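Local coordinates for uncharacterized protein, cytosolic disulfide reductase DsbM (Pseudomonas aeruginosa PAO1, PDB 5HFI) that probably reduces disulfides in the cytosol, as a glutathione-binding member of the DsbA-like branch of the thioredoxin superfamily, at residues S95-L103 against S157-F165; A131-L139 against G148-C156. All coordinates share one frame; numbering follows the deposited sequence.

Contact 1 (S95-L103 against S157-F165); sequences SAPPTAAVL and SGEPLRAHF
L161 swings CG anti to its own backbone N (chi1 -179°), which carries both methyls onto helix 96-103, a knob in the hole formed by A96, T99, A100 and L103. CD2 of L161 lies 3.7 Å from CB of A96, while CD1 of L161 meets CG2 of T99 at the same distance and also lies over one face of the F165 ring of its own helix, offset from the centre. CG of H164 likewise lies anti to its backbone N, which lays a face of the imidazole under CD2 of L103, 3.7 Å from the ring centroid and only 9° off the normal, a CH-pi contact. NE2 of H164 accepts a hydrogen bond from the backbone N of G42, which helps hold the ring in this orientation. The F165 ring presents its edge to CA of A96, and CG2 of T99 comes within 3.7 Å of CE2 of F165. OG1 of T99 gives a 2.7 Å hydrogen bond to O of S95, which also accepts from N of T99 on its opposite face. Helices 96-103 and 159-165 cross at 98°, a nearly perpendicular knob-into-hole packing whose S95 end lies near the glutathione site of this DsbA-like fold.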
loop_
_atom_site.group_PDB
_atom_site.type_symbol
_atom_site.label_atom_id
_atom_site.label_comp_id
_atom_site.label_asym_id
_atom_site.label_seq_id
_atom_site.Cartn_x
_atom_site.Cartn_y
_atom_site.Cartn_z
ATOM N N SER A 95 9.542 -4.094 4.011
ATOM C CA SER A 95 8.339 -3.267 4.023
ATOM C C SER A 95 8.541 -1.939 4.739
ATOM O O SER A 95 7.714 -1.033 4.584
ATOM C CB SER A 95 7.187 -4.029 4.681
ATOM O OG SER A 95 6.805 -5.152 3.904
ATOM N N ALA A 96 9.621 -1.802 5.515
ATOM C CA ALA A 96 9.766 -0.604 6.346
ATOM C C ALA A 96 10.072 0.641 5.525
ATOM O O ALA A 96 9.371 1.655 5.706
ATOM C CB ALA A 96 10.813 -0.845 7.438
ATOM N N PRO A 97 11.062 0.662 4.634
ATOM C CA PRO A 97 11.365 1.903 3.900
ATOM C C PRO A 97 10.186 2.402 3.076
ATOM O O PRO A 97 9.864 3.597 3.152
ATOM C CB PRO A 97 12.571 1.523 3.023
ATOM C CG PRO A 97 13.223 0.406 3.780
ATOM C CD PRO A 97 12.086 -0.373 4.375
ATOM N N PRO A 98 9.506 1.557 2.282
ATOM C CA PRO A 98 8.354 2.090 1.535
ATOM C C PRO A 98 7.241 2.589 2.435
ATOM O O PRO A 98 6.553 3.552 2.078
ATOM C CB PRO A 98 7.885 0.903 0.681
ATOM C CG PRO A 98 8.540 -0.276 1.235
ATOM C CD PRO A 98 9.810 0.178 1.857
ATOM N N THR A 99 7.020 1.950 3.586
ATOM C CA THR A 99 6.000 2.460 4.495
ATOM C C THR A 99 6.395 3.823 5.049
ATOM O O THR A 99 5.557 4.727 5.142
ATOM C CB THR A 99 5.742 1.467 5.629
ATOM O OG1 THR A 99 5.370 0.197 5.076
ATOM C CG2 THR A 99 4.610 1.965 6.522
ATOM N N ALA A 100 7.671 3.996 5.410
ATOM C CA ALA A 100 8.140 5.306 5.853
ATOM C C ALA A 100 7.945 6.364 4.775
ATOM O O ALA A 100 7.643 7.523 5.089
ATOM C CB ALA A 100 9.611 5.230 6.265
ATOM N N ALA A 101 8.104 5.990 3.504
ATOM C CA ALA A 101 7.872 6.940 2.419
ATOM C C ALA A 101 6.407 7.357 2.358
ATOM O O ALA A 101 6.099 8.526 2.099
ATOM C CB ALA A 101 8.317 6.334 1.087
ATOM N N VAL A 102 5.493 6.415 2.595
ATOM C CA VAL A 102 4.072 6.749 2.634
ATOM C C VAL A 102 3.787 7.690 3.799
ATOM O O VAL A 102 3.081 8.695 3.653
ATOM C CB VAL A 102 3.224 5.465 2.726
ATOM C CG1 VAL A 102 1.779 5.797 3.053
ATOM C CG2 VAL A 102 3.330 4.655 1.433
ATOM N N LEU A 103 4.334 7.371 4.975
ATOM C CA LEU A 103 4.182 8.250 6.132
ATOM C C LEU A 103 4.721 9.644 5.842
ATOM O O LEU A 103 4.083 10.648 6.181
ATOM C CB LEU A 103 4.899 7.653 7.343
ATOM C CG LEU A 103 4.225 6.482 8.055
ATOM C CD1 LEU A 103 5.085 6.014 9.219
ATOM C CD2 LEU A 103 2.843 6.886 8.534
ATOM N N SER A 157 11.411 7.314 9.229
ATOM C CA SER A 157 11.958 5.962 9.251
ATOM C C SER A 157 12.271 5.480 10.658
ATOM O O SER A 157 12.343 4.268 10.886
ATOM C CB SER A 157 13.225 5.890 8.394
ATOM O OG SER A 157 12.937 6.134 7.027
ATOM N N GLY A 158 12.457 6.391 11.602
ATOM C CA GLY A 158 12.825 5.983 12.938
ATOM C C GLY A 158 11.640 5.644 13.813
ATOM O O GLY A 158 10.858 4.732 13.519
ATOM N N GLU A 159 11.504 6.398 14.898
ATOM C CA GLU A 159 10.484 6.097 15.895
ATOM C C GLU A 159 9.056 6.315 15.395
ATOM O O GLU A 159 8.161 5.585 15.853
ATOM C CB GLU A 159 10.781 6.927 17.150
ATOM C CG GLU A 159 11.850 6.306 18.045
ATOM C CD GLU A 159 11.451 4.968 18.634
ATOM O OE1 GLU A 159 10.303 4.837 19.108
ATOM O OE2 GLU A 159 12.280 4.038 18.602
ATOM N N PRO A 160 8.766 7.271 14.493
ATOM C CA PRO A 160 7.408 7.317 13.913
ATOM C C PRO A 160 6.984 6.025 13.235
ATOM O O PRO A 160 5.828 5.610 13.375
ATOM C CB PRO A 160 7.503 8.474 12.908
ATOM C CG PRO A 160 8.542 9.364 13.472
ATOM C CD PRO A 160 9.550 8.464 14.118
ATOM N N LEU A 161 7.886 5.374 12.495
ATOM C CA LEU A 161 7.510 4.157 11.782
ATOM C C LEU A 161 7.202 3.013 12.742
ATOM O O LEU A 161 6.227 2.279 12.546
ATOM C CB LEU A 161 8.620 3.753 10.815
ATOM C CG LEU A 161 8.345 2.504 9.979
ATOM C CD1 LEU A 161 7.107 2.694 9.113
ATOM C CD2 LEU A 161 9.553 2.174 9.118
ATOM N N ARG A 162 8.013 2.893 13.766
ATOM C CA ARG A 162 7.845 1.873 14.765
ATOM C C ARG A 162 6.504 2.017 15.454
ATOM O O ARG A 162 5.804 1.099 15.568
ATOM C CB ARG A 162 8.941 1.924 15.835
ATOM C CG ARG A 162 8.615 1.115 17.052
ATOM C CD ARG A 162 8.982 1.809 18.370
ATOM N NE ARG A 162 8.075 2.847 18.859
ATOM C CZ ARG A 162 6.909 2.627 19.471
ATOM N NH1 ARG A 162 6.186 3.630 19.890
ATOM N NH2 ARG A 162 6.440 1.401 19.640
ATOM N N ALA A 163 6.179 3.202 15.851
ATOM C CA ALA A 163 4.905 3.503 16.497
ATOM C C ALA A 163 3.729 3.288 15.550
ATOM O O ALA A 163 2.654 2.860 15.984
ATOM C CB ALA A 163 4.907 4.940 17.018
ATOM N N HIS A 164 3.915 3.586 14.261
ATOM C CA HIS A 164 2.866 3.344 13.276
ATOM C C HIS A 164 2.598 1.852 13.111
ATOM O O HIS A 164 1.437 1.425 13.070
ATOM C CB HIS A 164 3.261 3.970 11.936
ATOM C CG HIS A 164 2.194 3.891 10.886
ATOM N ND1 HIS A 164 1.069 4.687 10.908
ATOM C CD2 HIS A 164 2.091 3.125 9.774
ATOM C CE1 HIS A 164 0.314 4.410 9.859
ATOM N NE2 HIS A 164 0.912 3.465 9.155
ATOM N N PHE A 165 3.662 1.049 13.009
ATOM C CA PHE A 165 3.506 -0.401 12.914
ATOM C C PHE A 165 2.770 -0.958 14.128
ATOM O O PHE A 165 1.861 -1.783 13.993
ATOM C CB PHE A 165 4.874 -1.073 12.784
ATOM C CG PHE A 165 5.457 -1.017 11.404
ATOM C CD1 PHE A 165 6.818 -1.183 11.214
ATOM C CD2 PHE A 165 4.652 -0.804 10.298
ATOM C CE1 PHE A 165 7.368 -1.139 9.949
ATOM C CE2 PHE A 165 5.195 -0.755 9.030
ATOM C CZ PHE A 165 6.558 -0.927 8.855
#

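Contact 2 (A131-L139 against G148-C156); sequences AERPVLLEL and GFAEAFDAC
The guanidinium of R133 has CD2 of L137 over one face, 3.4 Å above the plane and offset toward the rim, and the carboxylate of D154 at its edge. The F149 ring turns its edge to CA of L137, while CB of F153, one turn on in the same helix, lies over one face, off centre. Around the F153 ring, L136, L137 and R133 all arrive obliquely. CD1 of L136 comes closest, 3.6 Å from CE1 of F153. CD1 of L137 lies 4.1 Å from CD2 of F153, and the aliphatic CG of R133 approaches CE2 of F153.

R133 and D154 form a side-on, two-pronged salt bridge. NE of R133 donates to OD2 of D154 at 3.1 Å along an almost straight path (173°), and NH2 of R133 donates to OD1 of D154 at 2.8 Å. Both oxygens use their syn lone pairs, and the two planar groups lie within 18° of coplanar, so the paired bonds fix the rotation of both ends. R133 gets there by an extended chain that starts with CG anti to the backbone N, carrying the charged end past L137 to the solvent-facing side, where R133 and D154 are exposed. Beneath it, CD2 of L137 also packs against CB of A150, at 4.1 Å.

Deeper in, CE2 of F149 comes within 3.4 Å of the backbone O of L136. L136 continues inward to I119 and P97, and F153 to A100, so the apolar side joins helices 112-124 and 96-109. With 130° between the N-to-C directions of 133-139 and 149-156, the two helices pack away from the glutathione site, among those that lie between strands 37-42 and 182-186, as the helical insertion of DsbA-like proteins does in the thioredoxin fold.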
loop_
_atom_site.group_PDB
_atom_site.type_symbol
_atom_site.label_atom_id
_atom_site.label_comp_id
_atom_site.label_asym_id
_atom_site.label_seq_id
_atom_site.Cartn_x
_atom_site.Cartn_y
_atom_site.Cartn_z
ATOM N N ALA A 131 12.887 -0.754 -1.569
ATOM C CA ALA A 131 13.486 -0.764 -0.245
ATOM C C ALA A 131 14.688 0.161 -0.140
ATOM O O ALA A 131 15.234 0.320 0.957
ATOM C CB ALA A 131 13.906 -2.185 0.138
ATOM N N GLU A 132 15.112 0.773 -1.240
ATOM C CA GLU A 132 16.310 1.597 -1.238
ATOM C C GLU A 132 15.948 3.074 -1.186
ATOM O O GLU A 132 15.040 3.536 -1.885
ATOM C CB GLU A 132 17.186 1.303 -2.456
ATOM C CG GLU A 132 17.844 -0.070 -2.401
ATOM C CD GLU A 132 18.745 -0.339 -3.589
ATOM O OE1 GLU A 132 18.570 0.333 -4.629
ATOM O OE2 GLU A 132 19.628 -1.220 -3.480
ATOM N N ARG A 133 16.670 3.806 -0.341
ATOM C CA ARG A 133 16.371 5.217 -0.129
ATOM C C ARG A 133 16.432 6.062 -1.399
ATOM O O ARG A 133 15.532 6.900 -1.582
ATOM C CB ARG A 133 17.308 5.764 0.955
ATOM C CG ARG A 133 17.400 7.268 1.052
ATOM C CD ARG A 133 18.360 7.641 2.173
ATOM N NE ARG A 133 18.108 8.976 2.704
ATOM C CZ ARG A 133 18.614 10.087 2.179
ATOM N NH1 ARG A 133 19.388 10.012 1.103
ATOM N NH2 ARG A 133 18.340 11.271 2.716
ATOM N N PRO A 134 17.424 5.918 -2.296
ATOM C CA PRO A 134 17.411 6.753 -3.514
ATOM C C PRO A 134 16.188 6.535 -4.388
ATOM O O PRO A 134 15.696 7.491 -5.000
ATOM C CB PRO A 134 18.699 6.340 -4.242
ATOM C CG PRO A 134 19.565 5.771 -3.193
ATOM C CD PRO A 134 18.654 5.108 -2.215
ATOM N N VAL A 135 15.689 5.302 -4.470
ATOM C CA VAL A 135 14.494 5.039 -5.266
ATOM C C VAL A 135 13.287 5.755 -4.671
ATOM O O VAL A 135 12.494 6.370 -5.393
ATOM C CB VAL A 135 14.257 3.521 -5.379
ATOM C CG1 VAL A 135 12.909 3.233 -6.031
ATOM C CG2 VAL A 135 15.388 2.867 -6.165
ATOM N N LEU A 136 13.131 5.697 -3.347
ATOM C CA LEU A 136 11.986 6.344 -2.715
ATOM C C LEU A 136 12.084 7.863 -2.808
ATOM O O LEU A 136 11.068 8.546 -2.979
ATOM C CB LEU A 136 11.876 5.896 -1.259
ATOM C CG LEU A 136 11.624 4.393 -1.110
ATOM C CD1 LEU A 136 11.726 3.972 0.346
ATOM C CD2 LEU A 136 10.263 4.033 -1.696
ATOM N N LEU A 137 13.299 8.409 -2.695
ATOM C CA LEU A 137 13.476 9.847 -2.867
ATOM C C LEU A 137 13.182 10.263 -4.301
ATOM O O LEU A 137 12.623 11.339 -4.540
ATOM C CB LEU A 137 14.894 10.254 -2.464
ATOM C CG LEU A 137 15.156 10.641 -1.002
ATOM C CD1 LEU A 137 14.559 9.645 -0.024
ATOM C CD2 LEU A 137 16.654 10.784 -0.757
ATOM N N GLU A 138 13.544 9.415 -5.265
ATOM C CA GLU A 138 13.230 9.688 -6.663
ATOM C C GLU A 138 11.724 9.700 -6.896
ATOM O O GLU A 138 11.208 10.550 -7.632
ATOM C CB GLU A 138 13.908 8.649 -7.556
ATOM C CG GLU A 138 13.585 8.775 -9.035
ATOM C CD GLU A 138 14.157 7.630 -9.852
ATOM O OE1 GLU A 138 13.707 7.434 -11.001
ATOM O OE2 GLU A 138 15.055 6.923 -9.345
ATOM N N LEU A 139 11.002 8.764 -6.275
ATOM C CA LEU A 139 9.549 8.750 -6.402
ATOM C C LEU A 139 8.930 9.985 -5.764
ATOM O O LEU A 139 8.001 10.579 -6.324
ATOM C CB LEU A 139 8.976 7.479 -5.775
ATOM C CG LEU A 139 9.401 6.152 -6.404
ATOM C CD1 LEU A 139 8.657 4.998 -5.739
ATOM C CD2 LEU A 139 9.148 6.160 -7.905
ATOM N N GLY A 148 12.229 18.909 0.881
ATOM C CA GLY A 148 11.871 18.480 2.217
ATOM C C GLY A 148 11.566 17.004 2.368
ATOM O O GLY A 148 11.530 16.518 3.504
ATOM N N PHE A 149 11.345 16.269 1.274
ATOM C CA PHE A 149 10.953 14.868 1.421
ATOM C C PHE A 149 12.089 14.027 1.985
ATOM O O PHE A 149 11.848 13.105 2.773
ATOM C CB PHE A 149 10.477 14.296 0.085
ATOM C CG PHE A 149 10.024 12.864 0.165
ATOM C CD1 PHE A 149 8.785 12.548 0.695
ATOM C CD2 PHE A 149 10.827 11.841 -0.309
ATOM C CE1 PHE A 149 8.362 11.236 0.768
ATOM C CE2 PHE A 149 10.409 10.529 -0.242
ATOM C CZ PHE A 149 9.174 10.225 0.298
ATOM N N ALA A 150 13.331 14.329 1.598
ATOM C CA ALA A 150 14.468 13.573 2.112
ATOM C C ALA A 150 14.511 13.620 3.633
ATOM O O ALA A 150 14.652 12.584 4.294
ATOM C CB ALA A 150 15.770 14.110 1.519
ATOM N N GLU A 151 14.368 14.818 4.209
ATOM C CA GLU A 151 14.403 14.950 5.662
ATOM C C GLU A 151 13.187 14.301 6.305
ATOM O O GLU A 151 13.309 13.657 7.353
ATOM C CB GLU A 151 14.486 16.421 6.071
ATOM C CG GLU A 151 15.811 17.098 5.737
ATOM C CD GLU A 151 16.021 17.297 4.243
ATOM O OE1 GLU A 151 15.009 17.469 3.524
ATOM O OE2 GLU A 151 17.197 17.281 3.801
ATOM N N ALA A 152 12.006 14.471 5.703
ATOM C CA ALA A 152 10.802 13.855 6.252
ATOM C C ALA A 152 10.891 12.334 6.213
ATOM O O ALA A 152 10.460 11.658 7.155
ATOM C CB ALA A 152 9.570 14.343 5.491
ATOM N N PHE A 153 11.445 11.779 5.134
ATOM C CA PHE A 153 11.575 10.329 5.035
ATOM C C PHE A 153 12.528 9.788 6.092
ATOM O O PHE A 153 12.247 8.766 6.731
ATOM C CB PHE A 153 12.047 9.933 3.635
ATOM C CG PHE A 153 12.413 8.480 3.513
ATOM C CD1 PHE A 153 11.437 7.536 3.254
ATOM C CD2 PHE A 153 13.730 8.065 3.635
ATOM C CE1 PHE A 153 11.759 6.204 3.139
ATOM C CE2 PHE A 153 14.061 6.732 3.517
ATOM C CZ PHE A 153 13.070 5.798 3.266
ATOM N N ASP A 154 13.672 10.445 6.278
ATOM C CA ASP A 154 14.616 9.972 7.283
ATOM C C ASP A 154 14.028 10.097 8.683
ATOM O O ASP A 154 14.246 9.227 9.536
ATOM C CB ASP A 154 15.935 10.735 7.165
ATOM C CG ASP A 154 16.616 10.523 5.818
ATOM O OD1 ASP A 154 17.316 11.447 5.351
ATOM O OD2 ASP A 154 16.448 9.435 5.222
ATOM N N ALA A 155 13.256 11.159 8.933
ATOM C CA ALA A 155 12.612 11.314 10.233
ATOM C C ALA A 155 11.536 10.256 10.453
ATOM O O ALA A 155 11.436 9.682 11.544
ATOM C CB ALA A 155 12.018 12.716 10.362
ATOM N N CYS A 156 10.722 9.982 9.432
ATOM C CA CYS A 156 9.658 8.995 9.579
ATOM C C CYS A 156 10.194 7.576 9.712
ATOM O O CYS A 156 9.494 6.717 10.258
ATOM C CB CYS A 156 8.696 9.069 8.390
ATOM S SG CYS A 156 7.626 10.531 8.385
#

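Overall arrangement
Both contacts join helices of the helical part of the fold and lie on the same side of the chain's centre, contact 1 nearer to it. Helices 149-157 and 159-174 follow each other in the chain, and the contacts touch where O of P97 meets the F153 ring and L136. Contact 1 packs helix 159-174 on helix 96-109 without any hydrogen bond across; it is apolar, with an imidazole face, and its S95 end lies about 7 Å, side chain to side chain, from C17 and F180 of the glutathione site. Contact 2, farther out, has a buried apolar side, but its solvent side is closed by an ion pair.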